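PDB 2F1L: 16S rRNA processing protein, which probably acts as an accessory factor in the late assembly of the 30S ribosomal subunit, supporting efficient processing of 16S rRNA. Local coordinates for residues A[65-70]-A[77-82]; A[34-39]-A[88-93]; A[23-28]-A[95-100]; A[44-49]-A[169-174]. All blocks are in the same frame, centred on the assembly; numbering follows the deposited sequence.

Contact 1. Residues A[65-70]-A[77-82]; sequences AELVRG and LAAKLK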
loop_
_atom_site.group_PDB
_atom_site.type_symbol
_atom_site.label_atom_id
_atom_site.label_comp_id
_atom_site.label_asym_id
_atom_site.label_seq_id
_atom_site.Cartn_x
_atom_site.Cartn_y
_atom_site.Cartn_z
ATOM N N ALA A 65 -15.567 23.196 -0.104
ATOM C CA ALA A 65 -15.392 23.252 1.341
ATOM C C ALA A 65 -13.970 23.654 1.707
ATOM O O ALA A 65 -13.042 23.421 0.933
ATOM C CB ALA A 65 -15.725 21.938 1.939
ATOM N N GLU A 66 -13.822 24.286 2.876
ATOM C CA GLU A 66 -12.517 24.716 3.408
ATOM C C GLU A 66 -12.152 23.957 4.664
ATOM O O GLU A 66 -12.902 23.959 5.636
ATOM C CB GLU A 66 -12.517 26.203 3.755
ATOM C CG GLU A 66 -12.718 27.067 2.532
ATOM C CD GLU A 66 -11.947 28.378 2.576
ATOM O OE1 GLU A 66 -10.693 28.391 2.366
ATOM O OE2 GLU A 66 -12.632 29.388 2.802
ATOM N N LEU A 67 -10.979 23.350 4.639
ATOM C CA LEU A 67 -10.421 22.607 5.760
ATOM C C LEU A 67 -9.801 23.588 6.725
ATOM O O LEU A 67 -8.845 24.280 6.385
ATOM C CB LEU A 67 -9.319 21.669 5.247
ATOM C CG LEU A 67 -8.591 20.861 6.324
ATOM C CD1 LEU A 67 -9.535 19.884 6.917
ATOM C CD2 LEU A 67 -7.385 20.123 5.763
ATOM N N VAL A 68 -10.332 23.642 7.936
ATOM C CA VAL A 68 -9.767 24.477 8.986
ATOM C C VAL A 68 -8.600 23.757 9.608
ATOM O O VAL A 68 -7.544 24.287 9.676
ATOM C CB VAL A 68 -10.783 24.768 10.084
ATOM C CG1 VAL A 68 -10.111 25.535 11.242
ATOM C CG2 VAL A 68 -11.951 25.559 9.490
ATOM N N ARG A 69 -8.803 22.521 10.046
ATOM C CA ARG A 69 -7.753 21.719 10.660
ATOM C C ARG A 69 -8.213 20.287 10.707
ATOM O O ARG A 69 -9.406 19.986 10.537
ATOM C CB ARG A 69 -7.491 22.188 12.090
ATOM C CG ARG A 69 -8.687 22.059 13.029
ATOM C CD ARG A 69 -8.315 22.136 14.498
ATOM N NE ARG A 69 -8.335 23.505 14.979
ATOM C CZ ARG A 69 -9.440 24.199 15.264
ATOM N NH1 ARG A 69 -10.670 23.650 15.128
ATOM N NH2 ARG A 69 -9.305 25.458 15.697
ATOM N N GLY A 70 -7.266 19.410 10.997
ATOM C CA GLY A 70 -7.544 17.992 11.165
ATOM C C GLY A 70 -6.404 17.206 11.800
ATOM O O GLY A 70 -5.372 17.752 12.177
ATOM N N LEU A 77 -8.931 9.893 9.331
ATOM C CA LEU A 77 -8.737 11.256 9.723
ATOM C C LEU A 77 -10.020 11.857 10.262
ATOM O O LEU A 77 -11.103 11.451 9.852
ATOM C CB LEU A 77 -8.322 12.081 8.535
ATOM C CG LEU A 77 -6.856 12.029 8.142
ATOM C CD1 LEU A 77 -6.575 10.716 7.465
ATOM C CD2 LEU A 77 -6.533 13.175 7.159
ATOM N N ALA A 78 -9.881 12.855 11.137
ATOM C CA ALA A 78 -10.980 13.771 11.496
ATOM C C ALA A 78 -10.644 15.168 10.988
ATOM O O ALA A 78 -9.528 15.669 11.155
ATOM C CB ALA A 78 -11.219 13.798 13.007
ATOM N N ALA A 79 -11.629 15.791 10.377
ATOM C CA ALA A 79 -11.438 17.047 9.696
ATOM C C ALA A 79 -12.509 18.026 10.142
ATOM O O ALA A 79 -13.665 17.639 10.263
ATOM C CB ALA A 79 -11.548 16.823 8.230
ATOM N N LYS A 80 -12.094 19.266 10.404
ATOM C CA LYS A 80 -12.984 20.353 10.749
ATOM C C LYS A 80 -13.089 21.248 9.530
ATOM O O LYS A 80 -12.089 21.796 9.080
ATOM C CB LYS A 80 -12.447 21.139 11.958
ATOM C CG LYS A 80 -13.345 22.309 12.468
ATOM C CD LYS A 80 -14.607 21.812 13.204
ATOM C CE LYS A 80 -15.576 22.950 13.633
ATOM N NZ LYS A 80 -15.817 23.874 12.507
ATOM N N LEU A 81 -14.303 21.379 8.996
ATOM C CA LEU A 81 -14.569 22.245 7.842
ATOM C C LEU A 81 -15.199 23.565 8.287
ATOM O O LEU A 81 -15.973 23.617 9.252
ATOM C CB LEU A 81 -15.474 21.547 6.836
ATOM C CG LEU A 81 -15.062 20.122 6.451
ATOM C CD1 LEU A 81 -16.038 19.599 5.444
ATOM C CD2 LEU A 81 -13.657 20.076 5.905
ATOM N N LYS A 82 -14.870 24.635 7.562
ATOM C CA LYS A 82 -15.257 25.969 7.986
ATOM C C LYS A 82 -16.761 26.045 7.964
ATOM O O LYS A 82 -17.381 25.626 7.007
ATOM C CB LYS A 82 -14.640 27.060 7.103
ATOM C CG LYS A 82 -14.894 28.445 7.652
ATOM C CD LYS A 82 -14.097 29.522 6.954
ATOM C CE LYS A 82 -14.531 30.865 7.474
ATOM N NZ LYS A 82 -14.242 31.936 6.487
HETATM O O HOH W 1 -16.221 24.798 4.397
#
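Strands 65-70 and 77-81 form an antiparallel hairpin; the axes of these short segments approach to 4.7 Å with 127° between their N-to-C directions, and a classic beta bulge places Val68 and Arg69 opposite Lys80. Val68 N donates to Lys80 O, and Lys80 N donates to Arg69 O at 2.8 Å. The helix-like psi of Val68, -53°, accommodates the extra residue. Beyond the bulge Lys82 N binds Glu66 O, and a water accepts from Glu66 N while donating to Lys82 O. Leu67, Ala79 and Leu81 share the buried face with Trp54, where aliphatic groups suit the apolar surroundings. With CG of Leu67 anti to its backbone N (chi1 177°), the side chain continues to CD1, which rests 3.9 Å from Ala79 CB and 4.2 Å from Leu81 CD2. On the other face Arg69 and Lys80 lie side by side, and Arg69 NH1 passes 4.0 Å from Lys80 CG. Val68 CG1 sits 4.3 Å above the centre of one face of the Arg69 guanidinium. Methylenes near the two backbones thus touch, Arg69 CG on Lys80 CB, while the charges stay apart, Arg69 NH1 being 5.8 Å from Lys80 NZ. The salt bridge from Lys80 NZ to Asp85 probably offsets the repulsion between them.

Contact 2. Residues A[34-39]-A[88-93]; sequences GEVKVY and EEARTF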
loop_
_atom_site.group_PDB
_atom_site.type_symbol
_atom_site.label_atom_id
_atom_site.label_comp_id
_atom_site.label_asym_id
_atom_site.label_seq_id
_atom_site.Cartn_x
_atom_site.Cartn_y
_atom_site.Cartn_z
ATOM N N GLY A 34 -19.131 18.745 14.959
ATOM C CA GLY A 34 -19.216 18.934 13.526
ATOM C C GLY A 34 -18.062 18.460 12.671
ATOM O O GLY A 34 -18.078 18.670 11.450
ATOM N N GLU A 35 -17.064 17.829 13.282
ATOM C CA GLU A 35 -15.993 17.228 12.482
ATOM C C GLU A 35 -16.538 16.036 11.724
ATOM O O GLU A 35 -17.560 15.423 12.115
ATOM C CB GLU A 35 -14.788 16.834 13.335
ATOM C CG GLU A 35 -14.077 18.091 13.919
ATOM C CD GLU A 35 -12.835 17.806 14.771
ATOM O OE1 GLU A 35 -12.364 16.651 14.841
ATOM O OE2 GLU A 35 -12.304 18.761 15.357
ATOM N N VAL A 36 -15.846 15.719 10.626
ATOM C CA VAL A 36 -16.188 14.570 9.816
ATOM C C VAL A 36 -15.037 13.539 9.819
ATOM O O VAL A 36 -13.859 13.859 10.071
ATOM C CB VAL A 36 -16.519 14.986 8.370
ATOM C CG1 VAL A 36 -17.795 15.809 8.310
ATOM C CG2 VAL A 36 -15.383 15.780 7.731
ATOM N N LYS A 37 -15.397 12.294 9.531
ATOM C CA LYS A 37 -14.455 11.206 9.446
ATOM C C LYS A 37 -14.197 10.978 7.956
ATOM O O LYS A 37 -15.104 10.976 7.139
ATOM C CB LYS A 37 -15.041 9.979 10.102
ATOM C CG LYS A 37 -14.064 8.846 10.357
ATOM C CD LYS A 37 -14.791 7.518 10.327
ATOM C CE LYS A 37 -14.349 6.516 11.397
ATOM N NZ LYS A 37 -14.820 5.182 10.920
ATOM N N VAL A 38 -12.928 10.823 7.639
ATOM C CA VAL A 38 -12.417 10.935 6.293
ATOM C C VAL A 38 -11.405 9.823 6.079
ATOM O O VAL A 38 -10.531 9.605 6.913
ATOM C CB VAL A 38 -11.748 12.322 6.110
ATOM C CG1 VAL A 38 -10.858 12.352 4.917
ATOM C CG2 VAL A 38 -12.825 13.394 5.954
ATOM N N TYR A 39 -11.551 9.083 4.986
ATOM C CA TYR A 39 -10.489 8.214 4.564
ATOM C C TYR A 39 -9.569 9.056 3.665
ATOM O O TYR A 39 -10.047 9.899 2.884
ATOM C CB TYR A 39 -11.027 6.997 3.803
ATOM C CG TYR A 39 -11.784 5.949 4.609
ATOM C CD1 TYR A 39 -11.384 5.575 5.865
ATOM C CD2 TYR A 39 -12.855 5.263 4.044
ATOM C CE1 TYR A 39 -12.055 4.567 6.568
ATOM C CE2 TYR A 39 -13.525 4.266 4.729
ATOM C CZ TYR A 39 -13.127 3.927 6.000
ATOM O OH TYR A 39 -13.800 2.949 6.713
ATOM N N GLU A 88 -25.074 17.076 13.344
ATOM C CA GLU A 88 -26.237 16.814 12.521
ATOM C C GLU A 88 -26.084 17.384 11.124
ATOM O O GLU A 88 -26.441 16.695 10.171
ATOM C CB GLU A 88 -27.496 17.316 13.211
ATOM C CG GLU A 88 -27.747 16.632 14.531
ATOM C CD GLU A 88 -27.585 15.106 14.456
ATOM O OE1 GLU A 88 -28.187 14.471 13.554
ATOM O OE2 GLU A 88 -26.843 14.539 15.287
ATOM N N GLU A 89 -25.570 18.613 10.972
ATOM C CA GLU A 89 -25.231 19.086 9.634
ATOM C C GLU A 89 -24.120 18.193 9.015
ATOM O O GLU A 89 -24.173 17.852 7.821
ATOM C CB GLU A 89 -24.824 20.560 9.663
ATOM C CG GLU A 89 -24.543 21.171 8.288
ATOM C CD GLU A 89 -25.763 21.274 7.404
ATOM O OE1 GLU A 89 -26.805 21.829 7.858
ATOM O OE2 GLU A 89 -25.665 20.812 6.243
ATOM N N ALA A 90 -23.149 17.778 9.833
ATOM C CA ALA A 90 -22.043 16.981 9.356
ATOM C C ALA A 90 -22.458 15.646 8.703
ATOM O O ALA A 90 -21.782 15.200 7.756
ATOM C CB ALA A 90 -21.057 16.756 10.443
ATOM N N ARG A 91 -23.540 15.028 9.199
ATOM C CA ARG A 91 -24.028 13.778 8.662
ATOM C C ARG A 91 -24.285 13.943 7.188
ATOM O O ARG A 91 -24.058 13.025 6.426
ATOM C CB ARG A 91 -25.360 13.393 9.278
ATOM C CG ARG A 91 -25.280 12.745 10.581
ATOM C CD ARG A 91 -26.699 12.338 11.101
ATOM N NE ARG A 91 -26.701 12.428 12.555
ATOM C CZ ARG A 91 -26.234 11.472 13.353
ATOM N NH1 ARG A 91 -26.235 11.635 14.698
ATOM N NH2 ARG A 91 -25.761 10.347 12.808
ATOM N N THR A 92 -24.783 15.111 6.798
ATOM C CA THR A 92 -25.148 15.353 5.422
ATOM C C THR A 92 -23.959 15.441 4.511
ATOM O O THR A 92 -24.141 15.439 3.327
ATOM C CB THR A 92 -25.977 16.646 5.257
ATOM O OG1 THR A 92 -25.143 17.771 5.455
ATOM C CG2 THR A 92 -27.104 16.697 6.286
ATOM N N PHE A 93 -22.742 15.479 5.046
ATOM C CA PHE A 93 -21.525 15.437 4.225
ATOM C C PHE A 93 -21.062 14.047 3.870
ATOM O O PHE A 93 -20.136 13.891 3.044
ATOM C CB PHE A 93 -20.405 16.221 4.905
ATOM C CG PHE A 93 -20.569 17.677 4.729
ATOM C CD1 PHE A 93 -21.650 18.322 5.302
ATOM C CD2 PHE A 93 -19.736 18.386 3.875
ATOM C CE1 PHE A 93 -21.865 19.675 5.087
ATOM C CE2 PHE A 93 -19.933 19.756 3.651
ATOM C CZ PHE A 93 -21.007 20.394 4.246
#
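In the beta barrel of the RimM N-terminal domain, the short helix 87-91 packs through Ala90 on Gly34 and Val36 of segment 34-39. Its methyl makes the closest approach: Ala90 CB lies 3.7 Å from Gly34 O and 4.0 Å from Val36 CG1. A side chain this small lets the two backbones come close, with 5.4 Å between the CA atoms of Gly34 and Ala90. Gly34 adopts a positive phi of 102°, a conformation that a residue without CB enters readily. In Val36, CG1 stands anti to the carbonyl carbon (chi1 -67°), from where it meets both Ala90 and Phe93 CB, the latter at 4.3 Å. Past this methylene the Phe93 ring leads away from the strand and reaches Leu84, with Glu89 O in plane at its edge. Within segment 88-93, Arg91 grips Glu88 side-on, with NE to OE1 at 2.7 Å and NH1 to the syn lone pair of OE2 at 3.0 Å, and Glu89 O accepts from both Thr92 N and Thr92 OG1. Asp86 receives Glu88 N and Glu89 N. No hydrogen bond joins the segments, so 88-93 meets the strand through van der Waals contact of Ala90 and Phe93, while its charged residues lie on the exposed side.

Contact 3. Residues A[23-28]-A[95-100]; sequences IGKIVS and GYEICI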
loop_
_atom_site.group_PDB
_atom_site.type_symbol
_atom_site.label_atom_id
_atom_site.label_comp_id
_atom_site.label_asym_id
_atom_site.label_seq_id
_atom_site.Cartn_x
_atom_site.Cartn_y
_atom_site.Cartn_z
ATOM N N ILE A 23 -8.688 12.689 -3.635
ATOM C CA ILE A 23 -7.628 12.458 -2.637
ATOM C C ILE A 23 -8.108 11.851 -1.359
ATOM O O ILE A 23 -7.307 11.562 -0.495
ATOM C CB ILE A 23 -6.833 13.763 -2.312
ATOM C CG1 ILE A 23 -7.777 14.854 -1.782
ATOM C CG2 ILE A 23 -6.057 14.202 -3.564
ATOM C CD1 ILE A 23 -7.072 16.144 -1.375
ATOM N N GLY A 24 -9.415 11.728 -1.199
ATOM C CA GLY A 24 -10.005 11.168 0.057
ATOM C C GLY A 24 -11.519 11.091 -0.036
ATOM O O GLY A 24 -12.109 11.431 -1.072
ATOM N N LYS A 25 -12.175 10.648 1.035
ATOM C CA LYS A 25 -13.618 10.572 1.020
ATOM C C LYS A 25 -14.185 10.742 2.396
ATOM O O LYS A 25 -13.679 10.138 3.341
ATOM C CB LYS A 25 -14.044 9.235 0.469
ATOM C CG LYS A 25 -15.570 9.102 0.402
ATOM C CD LYS A 25 -16.006 8.096 -0.633
ATOM C CE LYS A 25 -17.501 8.173 -0.903
ATOM N NZ LYS A 25 -17.892 7.172 -1.925
ATOM N N ILE A 26 -15.262 11.534 2.489
ATOM C CA ILE A 26 -15.978 11.766 3.741
ATOM C C ILE A 26 -16.977 10.659 3.965
ATOM O O ILE A 26 -17.877 10.441 3.162
ATOM C CB ILE A 26 -16.703 13.139 3.736
ATOM C CG1 ILE A 26 -15.725 14.282 3.472
ATOM C CG2 ILE A 26 -17.378 13.417 5.057
ATOM C CD1 ILE A 26 -16.371 15.694 3.572
ATOM N N VAL A 27 -16.833 9.936 5.069
ATOM C CA VAL A 27 -17.609 8.694 5.255
ATOM C C VAL A 27 -18.474 8.638 6.484
ATOM O O VAL A 27 -19.318 7.764 6.606
ATOM C CB VAL A 27 -16.691 7.479 5.298
ATOM C CG1 VAL A 27 -16.042 7.284 3.955
ATOM C CG2 VAL A 27 -15.623 7.639 6.400
ATOM N N SER A 28 -18.289 9.562 7.401
ATOM C CA SER A 28 -19.115 9.575 8.572
ATOM C C SER A 28 -18.847 10.861 9.330
ATOM O O SER A 28 -18.165 11.746 8.825
ATOM C CB SER A 28 -18.684 8.393 9.458
ATOM O OG SER A 28 -19.553 8.272 10.565
ATOM N N GLY A 95 -20.411 10.620 2.191
ATOM C CA GLY A 95 -20.484 10.178 0.805
ATOM C C GLY A 95 -19.870 11.147 -0.186
ATOM O O GLY A 95 -19.854 10.861 -1.368
ATOM N N TYR A 96 -19.363 12.290 0.275
ATOM C CA TYR A 96 -18.660 13.233 -0.607
ATOM C C TYR A 96 -17.219 12.822 -0.820
ATOM O O TYR A 96 -16.457 12.628 0.125
ATOM C CB TYR A 96 -18.629 14.629 -0.006
ATOM C CG TYR A 96 -19.843 15.464 -0.321
ATOM C CD1 TYR A 96 -20.171 15.782 -1.618
ATOM C CD2 TYR A 96 -20.633 15.981 0.682
ATOM C CE1 TYR A 96 -21.271 16.555 -1.909
ATOM C CE2 TYR A 96 -21.739 16.754 0.389
ATOM C CZ TYR A 96 -22.045 17.030 -0.899
ATOM O OH TYR A 96 -23.135 17.792 -1.184
ATOM N N GLU A 97 -16.838 12.689 -2.073
ATOM C CA GLU A 97 -15.443 12.532 -2.419
ATOM C C GLU A 97 -14.775 13.866 -2.228
ATOM O O GLU A 97 -15.351 14.908 -2.558
ATOM C CB GLU A 97 -15.311 12.124 -3.869
ATOM C CG GLU A 97 -15.888 10.760 -4.145
ATOM C CD GLU A 97 -15.860 10.395 -5.608
ATOM O OE1 GLU A 97 -15.813 11.328 -6.465
ATOM O OE2 GLU A 97 -15.904 9.166 -5.884
ATOM N N ILE A 98 -13.565 13.840 -1.690
ATOM C CA ILE A 98 -12.771 15.055 -1.522
ATOM C C ILE A 98 -11.862 15.133 -2.726
ATOM O O ILE A 98 -11.016 14.261 -2.882
ATOM C CB ILE A 98 -11.883 14.983 -0.275
ATOM C CG1 ILE A 98 -12.722 14.719 0.980
ATOM C CG2 ILE A 98 -11.049 16.288 -0.161
ATOM C CD1 ILE A 98 -11.977 14.191 2.134
ATOM N N CYS A 99 -12.044 16.146 -3.576
ATOM C CA CYS A 99 -11.321 16.259 -4.854
ATOM C C CYS A 99 -10.463 17.502 -4.949
ATOM O O CYS A 99 -10.693 18.483 -4.244
ATOM C CB CYS A 99 -12.290 16.309 -6.035
ATOM S SG CYS A 99 -13.378 14.935 -6.157
ATOM N N ILE A 100 -9.467 17.438 -5.830
ATOM C CA ILE A 100 -8.702 18.604 -6.221
ATOM C C ILE A 100 -8.329 18.526 -7.689
ATOM O O ILE A 100 -8.253 17.434 -8.240
ATOM C CB ILE A 100 -7.423 18.769 -5.387
ATOM C CG1 ILE A 100 -6.487 17.565 -5.609
ATOM C CG2 ILE A 100 -7.782 18.984 -3.885
ATOM C CD1 ILE A 100 -5.050 17.762 -5.049
#
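The flat ring of Tyr96 turns away from strand 23-27, leaving its CB to touch Ile26 CD1 at 4.4 Å; the ring makes a cation-pi interaction with Arg58, and its OH bonds to Glu61. Strands 23-27 and 97-100 are antiparallel neighbours in the N-terminal beta barrel, paired by Ile98 N to Gly24 O and Ile26 N to Tyr96 O, with a classic bulge at one end where Ile23 and Gly24 both face Ile98. Ile98 O takes a bond from Ile23 N at 2.9 Å and a weak one from Gly24 N. Glycine suits the bulge because Ile98 CD1 packs 3.8 Å from Gly24 C, over where a side chain would start. Four isoleucines interlock on the buried side: Ile98 crosses Ile23 and Ile26 at about right angles, Ile26 CG1 lying 3.9 Å from Ile98 CG1, and Ile100 likewise crosses Ile23; branched aliphatic chains fill such a core well. On the other face Lys25 (CG anti to N, chi1 -179°) extends its CE to 3.6 Å from Gly95 O. Its amine salt-bridges Glu159 of the second subunit, whereas Glu97 pairs with Arg57. Gly95 (phi 95°) closes the pairing, its N donating to Ile26 O at 2.7 Å, tilted 25° from the carbonyl plane.

Contact 4. Residues A[44-49]-A[169-174]; sequences PLDNLL and VLSIDL. With GOL (glycerol), chain F.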
loop_
_atom_site.group_PDB
_atom_site.type_symbol
_atom_site.label_atom_id
_atom_site.label_comp_id
_atom_site.label_asym_id
_atom_site.label_seq_id
_atom_site.Cartn_x
_atom_site.Cartn_y
_atom_site.Cartn_z
ATOM N N PRO A 44 2.170 10.700 1.905
ATOM C CA PRO A 44 1.866 10.075 3.172
ATOM C C PRO A 44 0.392 10.179 3.478
ATOM O O PRO A 44 -0.283 11.076 2.943
ATOM C CB PRO A 44 2.588 10.981 4.168
ATOM C CG PRO A 44 3.687 11.576 3.421
ATOM C CD PRO A 44 3.136 11.796 2.081
ATOM N N LEU A 45 -0.099 9.339 4.391
ATOM C CA LEU A 45 -1.511 9.408 4.738
ATOM C C LEU A 45 -1.982 10.817 5.129
ATOM O O LEU A 45 -3.124 11.197 4.837
ATOM C CB LEU A 45 -1.837 8.448 5.871
ATOM C CG LEU A 45 -3.310 8.060 6.074
ATOM C CD1 LEU A 45 -3.856 7.380 4.868
ATOM C CD2 LEU A 45 -3.414 7.130 7.269
ATOM N N ASP A 46 -1.131 11.592 5.797
ATOM C CA ASP A 46 -1.620 12.832 6.418
ATOM C C ASP A 46 -1.553 14.015 5.484
ATOM O O ASP A 46 -1.900 15.104 5.845
ATOM C CB ASP A 46 -0.883 13.141 7.730
ATOM C CG ASP A 46 0.542 13.528 7.522
ATOM O OD1 ASP A 46 0.970 13.570 6.354
ATOM O OD2 ASP A 46 1.243 13.752 8.538
ATOM N N ASN A 47 -1.125 13.762 4.269
ATOM C CA ASN A 47 -0.906 14.766 3.295
ATOM C C ASN A 47 -2.189 15.420 2.845
ATOM O O ASN A 47 -2.204 16.567 2.466
ATOM C CB ASN A 47 -0.200 14.123 2.115
ATOM C CG ASN A 47 0.218 15.126 1.094
ATOM O OD1 ASN A 47 0.898 16.073 1.431
ATOM N ND2 ASN A 47 -0.216 14.951 -0.159
ATOM N N LEU A 48 -3.281 14.677 2.907
ATOM C CA LEU A 48 -4.599 15.251 2.721
ATOM C C LEU A 48 -4.804 16.557 3.503
ATOM O O LEU A 48 -5.457 17.462 3.022
ATOM C CB LEU A 48 -5.652 14.222 3.125
ATOM C CG LEU A 48 -7.119 14.656 3.045
ATOM C CD1 LEU A 48 -7.426 15.066 1.656
ATOM C CD2 LEU A 48 -8.016 13.562 3.405
ATOM N N LEU A 49 -4.254 16.656 4.702
ATOM C CA LEU A 49 -4.465 17.840 5.593
ATOM C C LEU A 49 -3.746 19.084 5.076
ATOM O O LEU A 49 -3.992 20.197 5.541
ATOM C CB LEU A 49 -4.018 17.544 7.032
ATOM C CG LEU A 49 -4.736 16.351 7.726
ATOM C CD1 LEU A 49 -4.195 16.070 9.131
ATOM C CD2 LEU A 49 -6.252 16.576 7.779
ATOM N N VAL A 169 3.220 4.837 5.010
ATOM C CA VAL A 169 3.864 6.094 5.429
ATOM C C VAL A 169 2.793 7.027 5.922
ATOM O O VAL A 169 1.965 7.478 5.142
ATOM C CB VAL A 169 4.639 6.771 4.273
ATOM C CG1 VAL A 169 5.248 8.121 4.752
ATOM C CG2 VAL A 169 5.723 5.861 3.791
ATOM N N LEU A 170 2.801 7.340 7.203
ATOM C CA LEU A 170 1.737 8.207 7.740
ATOM C C LEU A 170 2.099 9.699 7.698
ATOM O O LEU A 170 1.230 10.546 7.447
ATOM C CB LEU A 170 1.415 7.807 9.187
ATOM C CG LEU A 170 1.122 6.322 9.400
ATOM C CD1 LEU A 170 0.595 6.087 10.755
ATOM C CD2 LEU A 170 0.125 5.843 8.367
ATOM N N SER A 171 3.357 10.007 8.008
ATOM C CA SER A 171 3.788 11.387 8.180
ATOM C C SER A 171 5.279 11.437 7.906
ATOM O O SER A 171 6.005 10.558 8.325
ATOM C CB SER A 171 3.558 11.861 9.631
ATOM O OG SER A 171 2.212 11.709 10.060
ATOM N N ILE A 172 5.739 12.472 7.233
ATOM C CA ILE A 172 7.175 12.663 6.988
ATOM C C ILE A 172 7.523 14.053 7.472
ATOM O O ILE A 172 6.929 15.014 7.022
ATOM C CB ILE A 172 7.501 12.585 5.484
ATOM C CG1 ILE A 172 7.182 11.206 4.969
ATOM C CG2 ILE A 172 8.942 12.942 5.224
ATOM C CD1 ILE A 172 7.454 11.019 3.448
ATOM N N ASP A 173 8.469 14.174 8.385
ATOM C CA ASP A 173 8.936 15.501 8.775
ATOM C C ASP A 173 10.419 15.613 8.431
ATOM O O ASP A 173 11.293 15.142 9.154
ATOM C CB ASP A 173 8.650 15.755 10.257
ATOM C CG ASP A 173 8.915 17.178 10.652
ATOM O OD1 ASP A 173 9.987 17.682 10.314
ATOM O OD2 ASP A 173 8.066 17.806 11.312
ATOM N N LEU A 174 10.711 16.257 7.313
ATOM C CA LEU A 174 12.101 16.356 6.860
ATOM C C LEU A 174 12.937 17.180 7.783
ATOM O O LEU A 174 14.084 16.824 8.047
ATOM C CB LEU A 174 12.205 16.965 5.455
ATOM C CG LEU A 174 11.488 16.158 4.386
ATOM C CD1 LEU A 174 11.531 16.925 3.074
ATOM C CD2 LEU A 174 12.086 14.738 4.296
HETATM C C1 GOL F . 3.534 15.504 5.997
HETATM O O1 GOL F . 3.859 14.136 6.080
HETATM C C2 GOL F . 3.703 16.000 4.571
HETATM O O2 GOL F . 3.404 17.368 4.469
HETATM C C3 GOL F . 2.764 15.250 3.648
HETATM O O3 GOL F . 3.433 15.071 2.416
#
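Pro44 lays its ring against strand 169-173, with CB 3.9 Å from Val169 CG1 and CG 3.8 Å from Ile172 CD1. A cis peptide bond precedes this proline, whose rigid ring offers a compact apolar surface. The backbone beyond it engages two successive carbonyls: Leu45 N donates to Val169 O at 2.9 Å, and Asp46 N to Leu170 O at 3.1 Å. The side chains of Leu45 and Leu170 run side by side and meet through their CD2 methyls at 3.9 Å. Asp46 has CG between its backbone N and carbonyl carbon (chi1 69°), which puts CG on the strand's side, 3.1 Å from Leu170 O. There Ser171 OG donates to Asp46 OD2 at 2.7 Å, from 57° above the carboxylate plane. Repulsion between carboxylate and Leu170 O is probably offset by Asp46 N, bonded to Leu170 O, and by Ser171 OG. A glycerol, probably from the crystallisation liquor, links the two sides: its O1 donates to Asp46 OD1 and accepts from Ile172 N at 2.8 Å, with Asp50 and Tyr113 also hydrogen-bonded to it. Strand 169-173 is the outermost of its sheet within the chain, and its edge is met by a loop of the N-terminal domain: an interface between that domain and the PRC barrel.

Contacts 1, 2 and 3 lie on the same side of the chain's centre and reach one antiparallel sheet of the N-terminal domain, their centres 10 to 12 Å apart. Along the chain contact 1 is nested within contact 2, and contact 2 within contact 3; contact 4 encloses contact 1 and crosses contacts 2 and 3, their segments alternating. Strand 35-40 sits between strands 20-27 and 76-81, joining all three. Contact 4 stands about 16 Å from contact 1 between centres; within the chain it alone joins the N-terminal domain to the PRC barrel domain, whereas contacts 2 and 3 meet that domain of the second subunit. Leu48 of its loop packs on Ile23, Val38 and Leu77, tying the interface to the N-terminal core.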